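Transcriptional regulator I2 (Pseudomonas fluorescens A506, PDB 4MO7) probably regulates transcription as a helix-turn-helix DNA-binding protein of the TetR family and is a superantigen associated with Crohn's disease. Local coordinates at residues 91-96 with 151-156; 32-37 with 57-62; 75-80 with 133-138; 104-109 with 156-161. One frame throughout, in Å; residues are numbered along the deposited sequence.

How the interactions relate
The four contacts run along an elongated all-helical chain, from the probable DNA-binding end to the C-terminal domain. Interaction 2, with the T37 side chain about 7 Å from a bound magnesium ion, joins helix 30-45 to helix 52-59. It touches interaction 3, whose centre lies about 17 Å away, where L35 CD2 packs 3.5 Å from A79 CB. Interactions 3 and 1 both pair helix 73-97 with helix 137-163, with centres about 24 Å apart on opposite sides of the chain's centre. Interaction 4 lies beside interaction 1, about 8 Å between centres. They share Q156, and M92 SD packs 3.6 Å from L109 CD2. Interactions 2 and 4, about 39 Å apart by centres, do not touch.

Interaction 1. Residues 91-96 with 151-156; sequences MMRASL and EQIWLQ
I153 packs against one face of the R93 guanidinium, its CD1 over the centre of the group and 3.8 Å above the plane, with CG1 on the same side near NH1. The second flat group, the W154 indole, receives M92 obliquely: SD is 4.8 Å from the centroid of the five-membered ring and 42° off its normal, a Met-aromatic contact in which the two side chains cross at about a right angle. M92 bends at chi2 and chi3, and its CE goes on to I153 CG2, 3.8 Å away. L96 CD1 presses on that same I153 CG2 at 3.6 Å. In I153, chi1 (-70°) turns CG1 to the arginine side and leaves CG2, anti to the backbone N, to M92 and L96; CD1 touches M92 CE as well. M92 and R93 each have a second conformer, so their contacts describe one of two states. Helices 73-97 and 137-163 run nearly parallel here, and L109 of helix 102-110 touches M92, L96 and W154. R175 adds a cation-pi contact to W154. Dispersion carries the interface: R93 contributes its carbon chain and flat face at the exposed margin of an otherwise buried, apolar seam.

Interaction 2. Residues 32-37 with 57-62; sequences GKLLQT and SAVGIQ
L34 and V59 cross at about a right angle, and their methyls CD1 and CG2 come to 3.4 Å, closer than carbons usually pack. The other neighbour of that leucine methyl is I61, which approaches obliquely and brings its CD1 to 3.9 Å from L34 CD1. In I61, chi1 (53°) sets CG1 between the backbone N and the carbonyl carbon, the crowded position, and an anti chi2 (-163°) carries CD1 on to L34. T37 lies obliquely against V59 from one turn further along helix 30-45, with its CB 4.0 Å from V59 CG2 and its CG2 3.7 Å from A58 CB. The hydroxyl of T37 turns to its own helix: with OG1 beside the backbone N (chi1 -56°), it donates to K33 O at 2.7 Å, an oxygen that also takes the T37 amide. This intrahelical bond fixes the rotation of T37 and leaves its methyl to face the alanine. K33 adds just the base of its side chain, CB near V59 CG1, while the extended tail leads away. L55 and F70 also pack on L34. G60, with positive phi, closes helix 52-59 in a Schellman motif, its N donating to S57 O, and brings I61 to L34 of helix 30-45. Helix 52-59 and the G60 turn are consistent with the first helix and turn of the TetR helix-turn-helix, packed here on the preceding helix 30-45.

Interaction 3. Residues 75-80 with 133-138; sequences EILRAV and RSLSAE
L135 enters the contact with its CB 4.1 Å from L77 CD2. Chi1 (-163°) sets CG anti to the backbone N, and chi2 (54°) carries CD1 onto helix 73-97. This tip makes the closer contacts: CD1 rests on the helix backbone, 3.4 Å from R78 N, and also meets the sides of both neighbouring residues, lying 3.9 Å from L77 CG and 3.8 Å from R78 CB. The leucine therefore presses one methyl into the junction of L77 and R78. L77 crosses L135 obliquely and sends its CD2 past it to S134 CB, 3.8 Å away. V127 of helix 122-130 packs on L77 and V143 of helix 137-163 on L135, adding to this buried patch.

At its margin the contact is electrostatic and loose. R78 NH1 and E75 OE1 form a long salt bridge of 3.7 Å, the oxygen well out of the guanidinium plane. R78 has its strongest partner in E82, through NE, whereas E138 OE2, itself bonded to H142, stands 4.4 Å from R78 NH1, beyond salt-bridge distance. S136 is the N-cap of helix 137-163, its OG bonded to G139 N and also to D74 OD2 near the start of helix 73-97. A leucine and a capping serine, from the loop and N-cap that lead into helix 137-163, are here set against helix 73-97, consistent with a join between the TetR DNA-binding region and the C-terminal region; in this family the helix after the DNA-binding motif commonly bridges the two.

Interaction 4. Residues 104-109 with 156-161; sequences ERVLAL and QVLGEA
R105 grips E160 side-on, NE on one carboxylate oxygen and NH2 on the other. R105 NE donates to E160 OE2 at 2.7 Å with an N-H...O angle of 153°, and R105 NH2 to E160 OE1 at 3.0 Å; both oxygens use their syn lone pairs. The two planes are 23° apart, and both oxygens lie somewhat off the guanidinium plane. A bend at chi3 turns the arginine's end across the extended glutamate, the two side chains crossing at about a right angle. Beneath this salt bridge runs an apolar layer centred on V157. Its CG1 lies against the helix opposite, 3.7 Å from V106 N, and meets V106 CG2 at 3.9 Å. L109 reaches V157 tip to tip, its CD1 3.7 Å from V157 CB, while V106 CG2 also approaches A161 CB at 4.1 Å. Segments 104-109 and 156-161 run close to antiparallel, their axes 9.6 Å apart and crossing at -148°, as part of the all-helical C-terminal domain of the TetR family. Second-shell residues set the polar pair in place. One turn earlier, Q156 NE2 donates to E160 OE1 at 3.1 Å, from the anti side, so this oxygen has two donors and the carboxylate is held in rotation; the nearby positive charge probably stabilises its ionised form. On the arginine, L96 and A99 pack from the same chain. Further out, L96 also touches V157 and L109, L205 of helix 197-208 packs on V106, and I167 touches A161.

Interaction 1. Residues 91-96 with 151-156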
loop_
_atom_site.group_PDB
_atom_site.type_symbol
_atom_site.label_atom_id
_atom_site.label_comp_id
_atom_site.label_asym_id
_atom_site.label_seq_id
_atom_site.Cartn_x
_atom_site.Cartn_y
_atom_site.Cartn_z
ATOM N N MET A 91 20.381 10.133 -7.826
ATOM C CA MET A 91 20.860 8.749 -7.725
ATOM C C MET A 91 20.265 7.870 -8.804
ATOM O O MET A 91 20.974 7.038 -9.412
ATOM C CB MET A 91 20.499 8.149 -6.375
ATOM C CG MET A 91 21.212 8.836 -5.262
ATOM S SD MET A 91 22.597 7.857 -4.746
ATOM C CE MET A 91 21.698 6.722 -3.692
ATOM N N MET A 92 18.950 7.992 -8.982
ATOM C CA MET A 92 18.284 7.316 -10.085
ATOM C C MET A 92 18.894 7.593 -11.438
ATOM O O MET A 92 19.128 6.655 -12.223
ATOM C CB MET A 92 16.782 7.629 -10.128
ATOM C CG MET A 92 15.970 6.819 -9.144
ATOM S SD MET A 92 14.418 6.233 -9.828
ATOM C CE MET A 92 13.756 7.729 -10.645
ATOM N N ARG A 93 19.128 8.870 -11.761
ATOM C CA ARG A 93 19.617 9.206 -13.080
ATOM C C ARG A 93 20.999 8.672 -13.267
ATOM O O ARG A 93 21.324 8.214 -14.363
ATOM C CB ARG A 93 19.647 10.727 -13.349
ATOM C CG ARG A 93 18.289 11.420 -13.346
ATOM C CD ARG A 93 18.476 12.915 -13.626
ATOM N NE ARG A 93 17.230 13.679 -13.581
ATOM C CZ ARG A 93 16.301 13.633 -14.538
ATOM N NH1 ARG A 93 16.465 12.818 -15.579
ATOM N NH2 ARG A 93 15.205 14.380 -14.453
ATOM N N ALA A 94 21.818 8.750 -12.219
ATOM C CA ALA A 94 23.197 8.240 -12.275
ATOM C C ALA A 94 23.184 6.751 -12.535
ATOM O O ALA A 94 23.960 6.264 -13.363
ATOM C CB ALA A 94 23.963 8.524 -10.928
ATOM N N SER A 95 22.332 6.017 -11.816
ATOM C CA SER A 95 22.200 4.561 -12.062
ATOM C C SER A 95 21.757 4.296 -13.491
ATOM O O SER A 95 22.333 3.430 -14.167
ATOM C CB SER A 95 21.222 3.898 -11.092
ATOM O OG SER A 95 21.669 4.049 -9.765
ATOM N N LEU A 96 20.753 5.037 -13.968
ATOM C CA LEU A 96 20.324 4.882 -15.369
ATOM C C LEU A 96 21.415 5.100 -16.372
ATOM O O LEU A 96 21.439 4.436 -17.425
ATOM C CB LEU A 96 19.177 5.835 -15.738
ATOM C CG LEU A 96 17.828 5.401 -15.272
ATOM C CD1 LEU A 96 16.872 6.504 -15.724
ATOM C CD2 LEU A 96 17.428 4.021 -15.869
ATOM N N GLU A 151 8.639 10.848 -11.325
ATOM C CA GLU A 151 7.751 9.943 -12.046
ATOM C C GLU A 151 8.009 9.961 -13.523
ATOM O O GLU A 151 7.792 8.957 -14.197
ATOM C CB GLU A 151 6.265 10.180 -11.762
ATOM C CG GLU A 151 5.818 9.869 -10.324
ATOM C CD GLU A 151 5.905 8.372 -10.015
ATOM O OE1 GLU A 151 5.584 7.567 -10.928
ATOM O OE2 GLU A 151 6.351 8.062 -8.878
ATOM N N GLN A 152 8.380 11.128 -14.070
ATOM C CA GLN A 152 8.656 11.193 -15.490
ATOM C C GLN A 152 9.864 10.331 -15.870
ATOM O O GLN A 152 9.898 9.771 -16.945
ATOM C CB GLN A 152 8.852 12.677 -15.940
ATOM C CG GLN A 152 7.532 13.437 -15.755
ATOM C CD GLN A 152 7.541 14.771 -16.480
ATOM O OE1 GLN A 152 8.620 15.332 -16.685
ATOM N NE2 GLN A 152 6.350 15.273 -16.895
ATOM N N ILE A 153 10.817 10.161 -14.971
ATOM C CA ILE A 153 11.953 9.243 -15.266
ATOM C C ILE A 153 11.437 7.790 -15.397
ATOM O O ILE A 153 11.774 7.067 -16.366
ATOM C CB ILE A 153 12.997 9.293 -14.148
ATOM C CG1 ILE A 153 13.743 10.640 -14.140
ATOM C CG2 ILE A 153 14.044 8.198 -14.359
ATOM C CD1 ILE A 153 14.628 10.673 -12.894
ATOM N N TRP A 154 10.574 7.390 -14.468
ATOM C CA TRP A 154 9.910 6.082 -14.571
ATOM C C TRP A 154 9.135 5.922 -15.857
ATOM O O TRP A 154 9.241 4.878 -16.572
ATOM C CB TRP A 154 8.949 5.834 -13.439
ATOM C CG TRP A 154 9.560 5.344 -12.190
ATOM C CD1 TRP A 154 9.984 6.060 -11.093
ATOM C CD2 TRP A 154 9.834 3.974 -11.915
ATOM N NE1 TRP A 154 10.495 5.203 -10.124
ATOM C CE2 TRP A 154 10.409 3.904 -10.614
ATOM C CE3 TRP A 154 9.664 2.796 -12.662
ATOM C CZ2 TRP A 154 10.793 2.686 -10.029
ATOM C CZ3 TRP A 154 10.018 1.588 -12.067
ATOM C CH2 TRP A 154 10.589 1.556 -10.764
ATOM N N LEU A 155 8.389 6.963 -16.220
ATOM C CA LEU A 155 7.599 6.847 -17.435
ATOM C C LEU A 155 8.502 6.790 -18.673
ATOM O O LEU A 155 8.220 6.072 -19.605
ATOM C CB LEU A 155 6.576 7.997 -17.581
ATOM C CG LEU A 155 5.580 8.029 -16.421
ATOM C CD1 LEU A 155 4.697 9.331 -16.451
ATOM C CD2 LEU A 155 4.682 6.767 -16.416
ATOM N N GLN A 156 9.584 7.549 -18.703
ATOM C CA GLN A 156 10.554 7.429 -19.824
ATOM C C GLN A 156 11.081 6.004 -19.994
ATOM O O GLN A 156 11.003 5.439 -21.082
ATOM C CB GLN A 156 11.720 8.393 -19.601
ATOM C CG GLN A 156 12.924 8.264 -20.557
ATOM C CD GLN A 156 12.565 8.658 -21.986
ATOM O OE1 GLN A 156 11.659 9.499 -22.223
ATOM N NE2 GLN A 156 13.260 8.044 -22.961
#

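Interaction 2. Residues 32-37 with 57-62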
loop_
_atom_site.group_PDB
_atom_site.type_symbol
_atom_site.label_atom_id
_atom_site.label_comp_id
_atom_site.label_asym_id
_atom_site.label_seq_id
_atom_site.Cartn_x
_atom_site.Cartn_y
_atom_site.Cartn_z
ATOM N N GLY A 32 23.191 24.343 4.633
ATOM C CA GLY A 32 23.344 22.910 4.527
ATOM C C GLY A 32 23.425 22.302 5.897
ATOM O O GLY A 32 22.833 21.244 6.131
ATOM N N LYS A 33 24.151 22.958 6.805
ATOM C CA LYS A 33 24.246 22.471 8.177
ATOM C C LYS A 33 22.867 22.489 8.810
ATOM O O LYS A 33 22.485 21.597 9.593
ATOM C CB LYS A 33 25.171 23.358 9.024
ATOM C CG LYS A 33 26.678 23.133 8.871
ATOM C CD LYS A 33 27.441 24.302 9.532
ATOM C CE LYS A 33 28.944 24.193 9.331
ATOM N NZ LYS A 33 29.634 25.344 9.999
ATOM N N LEU A 34 22.110 23.535 8.510
ATOM C CA LEU A 34 20.788 23.650 9.107
ATOM C C LEU A 34 19.871 22.563 8.561
ATOM O O LEU A 34 19.179 21.904 9.341
ATOM C CB LEU A 34 20.206 25.039 8.818
ATOM C CG LEU A 34 19.358 25.757 9.856
ATOM C CD1 LEU A 34 19.888 25.749 11.252
ATOM C CD2 LEU A 34 19.172 27.207 9.401
ATOM N N LEU A 35 19.842 22.395 7.241
ATOM C CA LEU A 35 18.961 21.410 6.614
ATOM C C LEU A 35 19.314 20.009 7.080
ATOM O O LEU A 35 18.438 19.246 7.449
ATOM C CB LEU A 35 19.084 21.408 5.087
ATOM C CG LEU A 35 18.286 22.451 4.342
ATOM C CD1 LEU A 35 18.210 22.076 2.874
ATOM C CD2 LEU A 35 16.922 22.527 5.001
ATOM N N GLN A 36 20.595 19.656 6.995
ATOM C CA GLN A 36 20.998 18.286 7.329
ATOM C C GLN A 36 20.776 18.010 8.789
ATOM O O GLN A 36 20.402 16.889 9.152
ATOM C CB GLN A 36 22.479 18.101 7.053
ATOM C CG GLN A 36 22.842 18.284 5.586
ATOM C CD GLN A 36 23.233 16.973 4.980
ATOM O OE1 GLN A 36 22.453 16.375 4.242
ATOM N NE2 GLN A 36 24.438 16.490 5.316
ATOM N N THR A 37 21.019 19.004 9.642
ATOM C CA THR A 37 20.785 18.771 11.083
ATOM C C THR A 37 19.287 18.746 11.416
ATOM O O THR A 37 18.860 17.932 12.218
ATOM C CB THR A 37 21.489 19.840 11.970
ATOM O OG1 THR A 37 22.882 19.833 11.653
ATOM C CG2 THR A 37 21.301 19.513 13.456
ATOM N N SER A 57 20.190 25.391 18.879
ATOM C CA SER A 57 21.186 24.813 19.782
ATOM C C SER A 57 22.001 23.701 19.079
ATOM O O SER A 57 23.226 23.658 19.173
ATOM C CB SER A 57 20.519 24.273 21.023
ATOM O OG SER A 57 21.315 23.260 21.616
ATOM N N ALA A 58 21.313 22.800 18.383
ATOM C CA ALA A 58 21.975 21.792 17.540
ATOM C C ALA A 58 22.970 22.304 16.463
ATOM O O ALA A 58 23.955 21.595 16.152
ATOM C CB ALA A 58 20.932 20.907 16.901
ATOM N N VAL A 59 22.731 23.490 15.886
ATOM C CA VAL A 59 23.612 24.022 14.864
ATOM C C VAL A 59 24.603 25.033 15.472
ATOM O O VAL A 59 25.485 25.528 14.776
ATOM C CB VAL A 59 22.813 24.658 13.684
ATOM C CG1 VAL A 59 23.708 25.015 12.554
ATOM C CG2 VAL A 59 21.764 23.653 13.208
ATOM N N GLY A 60 24.448 25.309 16.754
ATOM C CA GLY A 60 25.310 26.255 17.435
ATOM C C GLY A 60 25.018 27.662 16.938
ATOM O O GLY A 60 25.936 28.369 16.500
ATOM N N ILE A 61 23.740 28.057 16.976
ATOM C CA ILE A 61 23.336 29.435 16.679
ATOM C C ILE A 61 22.210 29.882 17.590
ATOM O O ILE A 61 21.777 29.127 18.482
ATOM C CB ILE A 61 22.964 29.657 15.201
ATOM C CG1 ILE A 61 21.917 28.640 14.719
ATOM C CG2 ILE A 61 24.196 29.533 14.313
ATOM C CD1 ILE A 61 21.802 28.542 13.213
ATOM N N GLN A 62 21.767 31.122 17.400
ATOM C CA GLN A 62 20.651 31.650 18.170
ATOM C C GLN A 62 19.390 31.527 17.331
ATOM O O GLN A 62 19.427 31.756 16.092
ATOM C CB GLN A 62 20.896 33.110 18.594
ATOM C CG GLN A 62 20.597 33.404 20.077
ATOM C CD GLN A 62 21.289 32.420 21.024
ATOM O OE1 GLN A 62 22.448 32.043 20.817
ATOM N NE2 GLN A 62 20.570 31.985 22.058
#

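Interaction 3. Residues 75-80 with 133-138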
loop_
_atom_site.group_PDB
_atom_site.type_symbol
_atom_site.label_atom_id
_atom_site.label_comp_id
_atom_site.label_asym_id
_atom_site.label_seq_id
_atom_site.Cartn_x
_atom_site.Cartn_y
_atom_site.Cartn_z
ATOM N N GLU A 75 9.114 26.130 6.031
ATOM C CA GLU A 75 10.022 26.093 4.881
ATOM C C GLU A 75 11.261 25.195 5.102
ATOM O O GLU A 75 11.764 24.635 4.132
ATOM C CB GLU A 75 10.460 27.485 4.425
ATOM C CG GLU A 75 11.185 27.490 3.090
ATOM C CD GLU A 75 11.438 28.886 2.574
ATOM O OE1 GLU A 75 10.866 29.239 1.529
ATOM O OE2 GLU A 75 12.209 29.621 3.217
ATOM N N ILE A 76 11.763 25.081 6.329
ATOM C CA ILE A 76 12.842 24.133 6.625
ATOM C C ILE A 76 12.355 22.717 6.309
ATOM O O ILE A 76 13.104 21.926 5.712
ATOM C CB ILE A 76 13.282 24.177 8.091
ATOM C CG1 ILE A 76 13.789 25.589 8.411
ATOM C CG2 ILE A 76 14.449 23.222 8.332
ATOM C CD1 ILE A 76 14.126 25.786 9.867
ATOM N N LEU A 77 11.103 22.406 6.672
ATOM C CA LEU A 77 10.553 21.053 6.448
ATOM C C LEU A 77 10.430 20.793 4.971
ATOM O O LEU A 77 10.839 19.724 4.487
ATOM C CB LEU A 77 9.192 20.877 7.123
ATOM C CG LEU A 77 8.485 19.515 7.011
ATOM C CD1 LEU A 77 9.297 18.413 7.614
ATOM C CD2 LEU A 77 7.057 19.625 7.647
ATOM N N ARG A 78 9.900 21.769 4.232
ATOM C CA ARG A 78 9.849 21.682 2.763
ATOM C C ARG A 78 11.223 21.378 2.184
ATOM O O ARG A 78 11.354 20.518 1.311
ATOM C CB ARG A 78 9.379 23.022 2.182
ATOM C CG ARG A 78 9.399 23.033 0.640
ATOM C CD ARG A 78 9.233 24.480 0.180
ATOM N NE ARG A 78 9.889 24.659 -1.104
ATOM C CZ ARG A 78 10.037 25.835 -1.703
ATOM N NH1 ARG A 78 9.560 26.927 -1.116
ATOM N NH2 ARG A 78 10.654 25.916 -2.883
ATOM N N ALA A 79 12.258 22.074 2.658
ATOM C CA ALA A 79 13.596 21.915 2.058
ATOM C C ALA A 79 14.181 20.568 2.421
ATOM O O ALA A 79 14.869 19.972 1.588
ATOM C CB ALA A 79 14.546 23.038 2.517
ATOM N N VAL A 80 13.930 20.067 3.619
ATOM C CA VAL A 80 14.404 18.697 3.979
ATOM C C VAL A 80 13.787 17.716 2.998
ATOM O O VAL A 80 14.459 16.829 2.451
ATOM C CB VAL A 80 13.993 18.347 5.409
ATOM C CG1 VAL A 80 14.151 16.871 5.736
ATOM C CG2 VAL A 80 14.806 19.217 6.382
ATOM N N ARG A 133 1.953 15.607 6.655
ATOM C CA ARG A 133 0.786 16.381 7.043
ATOM C C ARG A 133 1.166 17.652 7.799
ATOM O O ARG A 133 0.327 18.527 7.959
ATOM C CB ARG A 133 -0.182 15.511 7.869
ATOM C CG ARG A 133 -0.915 14.422 7.055
ATOM C CD ARG A 133 -1.881 13.613 7.928
ATOM N NE ARG A 133 -2.938 14.436 8.521
ATOM C CZ ARG A 133 -3.697 14.064 9.551
ATOM N NH1 ARG A 133 -3.523 12.879 10.127
ATOM N NH2 ARG A 133 -4.630 14.884 10.013
ATOM N N SER A 134 2.418 17.760 8.267
ATOM C CA SER A 134 2.891 19.024 8.878
ATOM C C SER A 134 3.251 20.143 7.885
ATOM O O SER A 134 3.421 21.299 8.261
ATOM C CB SER A 134 4.100 18.734 9.797
ATOM O OG SER A 134 3.761 17.879 10.871
ATOM N N LEU A 135 3.366 19.806 6.600
ATOM C CA LEU A 135 3.846 20.740 5.600
ATOM C C LEU A 135 2.700 21.534 5.029
ATOM O O LEU A 135 1.600 20.984 4.821
ATOM C CB LEU A 135 4.546 19.946 4.470
ATOM C CG LEU A 135 5.467 20.679 3.503
ATOM C CD1 LEU A 135 6.547 21.459 4.241
ATOM C CD2 LEU A 135 6.118 19.715 2.603
ATOM N N SER A 136 2.962 22.823 4.811
ATOM C CA SER A 136 1.986 23.783 4.241
ATOM C C SER A 136 1.552 23.330 2.844
ATOM O O SER A 136 2.297 22.630 2.175
ATOM C CB SER A 136 2.572 25.208 4.151
ATOM O OG SER A 136 3.658 25.355 3.198
ATOM N N ALA A 137 0.364 23.734 2.404
ATOM C CA ALA A 137 -0.006 23.594 0.988
ATOM C C ALA A 137 1.094 24.072 0.033
ATOM O O ALA A 137 1.455 23.365 -0.925
ATOM C CB ALA A 137 -1.337 24.377 0.700
ATOM N N GLU A 138 1.613 25.287 0.218
ATOM C CA GLU A 138 2.663 25.743 -0.657
ATOM C C GLU A 138 3.913 24.838 -0.600
ATOM O O GLU A 138 4.500 24.563 -1.656
ATOM C CB GLU A 138 3.078 27.204 -0.414
ATOM C CG GLU A 138 4.559 27.449 -0.742
ATOM C CD GLU A 138 4.827 28.786 -1.405
ATOM O OE1 GLU A 138 4.090 29.742 -1.105
ATOM O OE2 GLU A 138 5.767 28.871 -2.233
#

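Interaction 4. Residues 104-109 with 156-161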
loop_
_atom_site.group_PDB
_atom_site.type_symbol
_atom_site.label_atom_id
_atom_site.label_comp_id
_atom_site.label_asym_id
_atom_site.label_seq_id
_atom_site.Cartn_x
_atom_site.Cartn_y
_atom_site.Cartn_z
ATOM N N GLU A 104 18.388 -3.603 -17.694
ATOM C CA GLU A 104 19.159 -2.987 -16.640
ATOM C C GLU A 104 18.590 -1.613 -16.235
ATOM O O GLU A 104 18.750 -1.216 -15.072
ATOM C CB GLU A 104 20.631 -2.931 -17.001
ATOM C CG GLU A 104 21.268 -4.364 -16.850
ATOM C CD GLU A 104 21.440 -4.781 -15.367
ATOM O OE1 GLU A 104 22.137 -4.066 -14.626
ATOM O OE2 GLU A 104 20.893 -5.818 -14.918
ATOM N N ARG A 105 17.979 -0.912 -17.182
ATOM C CA ARG A 105 17.417 0.413 -16.852
ATOM C C ARG A 105 16.172 0.237 -15.991
ATOM O O ARG A 105 16.006 0.925 -14.996
ATOM C CB ARG A 105 17.105 1.195 -18.126
ATOM C CG ARG A 105 18.414 1.563 -18.869
ATOM C CD ARG A 105 18.224 2.110 -20.281
ATOM N NE ARG A 105 17.478 3.351 -20.323
ATOM C CZ ARG A 105 17.995 4.553 -20.056
ATOM N NH1 ARG A 105 19.282 4.694 -19.711
ATOM N NH2 ARG A 105 17.220 5.616 -20.143
ATOM N N VAL A 106 15.273 -0.661 -16.369
ATOM C CA VAL A 106 14.115 -0.967 -15.484
ATOM C C VAL A 106 14.593 -1.455 -14.099
ATOM O O VAL A 106 14.100 -1.018 -13.083
ATOM C CB VAL A 106 13.104 -1.974 -16.135
ATOM C CG1 VAL A 106 11.911 -2.219 -15.239
ATOM C CG2 VAL A 106 12.606 -1.414 -17.494
ATOM N N LEU A 107 15.576 -2.368 -14.061
ATOM C CA LEU A 107 16.059 -2.855 -12.797
ATOM C C LEU A 107 16.673 -1.754 -11.977
ATOM O O LEU A 107 16.504 -1.740 -10.758
ATOM C CB LEU A 107 17.074 -3.995 -13.042
ATOM C CG LEU A 107 17.574 -4.605 -11.739
ATOM C CD1 LEU A 107 16.419 -5.203 -10.894
ATOM C CD2 LEU A 107 18.648 -5.682 -12.077
ATOM N N ALA A 108 17.374 -0.819 -12.632
ATOM C CA ALA A 108 17.980 0.273 -11.878
ATOM C C ALA A 108 16.908 1.079 -11.150
ATOM O O ALA A 108 17.119 1.498 -10.001
ATOM C CB ALA A 108 18.753 1.198 -12.823
ATOM N N LEU A 109 15.805 1.404 -11.835
ATOM C CA LEU A 109 14.774 2.182 -11.143
ATOM C C LEU A 109 14.122 1.382 -10.040
ATOM O O LEU A 109 13.852 1.910 -8.987
ATOM C CB LEU A 109 13.705 2.633 -12.114
ATOM C CG LEU A 109 14.205 3.461 -13.339
ATOM C CD1 LEU A 109 12.992 4.193 -13.937
ATOM C CD2 LEU A 109 15.212 4.471 -12.891
ATOM N N GLN A 156 9.584 7.549 -18.703
ATOM C CA GLN A 156 10.554 7.429 -19.824
ATOM C C GLN A 156 11.081 6.004 -19.994
ATOM O O GLN A 156 11.003 5.439 -21.082
ATOM C CB GLN A 156 11.720 8.393 -19.601
ATOM C CG GLN A 156 12.924 8.264 -20.557
ATOM C CD GLN A 156 12.565 8.658 -21.986
ATOM O OE1 GLN A 156 11.659 9.499 -22.223
ATOM N NE2 GLN A 156 13.260 8.044 -22.961
ATOM N N VAL A 157 11.572 5.442 -18.904
ATOM C CA VAL A 157 12.175 4.109 -18.911
ATOM C C VAL A 157 11.154 3.014 -19.192
ATOM O O VAL A 157 11.432 2.099 -19.991
ATOM C CB VAL A 157 12.877 3.887 -17.594
ATOM C CG1 VAL A 157 13.327 2.377 -17.354
ATOM C CG2 VAL A 157 14.079 4.818 -17.514
ATOM N N LEU A 158 9.972 3.078 -18.572
ATOM C CA LEU A 158 8.952 2.099 -18.902
ATOM C C LEU A 158 8.460 2.298 -20.355
ATOM O O LEU A 158 8.162 1.319 -21.042
ATOM C CB LEU A 158 7.784 2.144 -17.929
ATOM C CG LEU A 158 8.108 1.830 -16.480
ATOM C CD1 LEU A 158 6.908 2.147 -15.553
ATOM C CD2 LEU A 158 8.459 0.327 -16.342
ATOM N N GLY A 159 8.415 3.550 -20.842
ATOM C CA GLY A 159 8.023 3.801 -22.218
ATOM C C GLY A 159 9.026 3.174 -23.165
ATOM O O GLY A 159 8.628 2.609 -24.204
ATOM N N GLU A 160 10.316 3.280 -22.834
ATOM C CA GLU A 160 11.350 2.560 -23.626
ATOM C C GLU A 160 11.115 1.049 -23.643
ATOM O O GLU A 160 11.225 0.380 -24.699
ATOM C CB GLU A 160 12.748 2.769 -23.025
ATOM C CG GLU A 160 13.266 4.151 -23.125
ATOM C CD GLU A 160 14.509 4.371 -22.223
ATOM O OE1 GLU A 160 14.858 5.533 -22.012
ATOM O OE2 GLU A 160 15.142 3.401 -21.716
ATOM N N ALA A 161 10.822 0.498 -22.473
ATOM C CA ALA A 161 10.539 -0.946 -22.340
ATOM C C ALA A 161 9.373 -1.375 -23.186
ATOM O O ALA A 161 9.452 -2.433 -23.818
ATOM C CB ALA A 161 10.315 -1.382 -20.884
#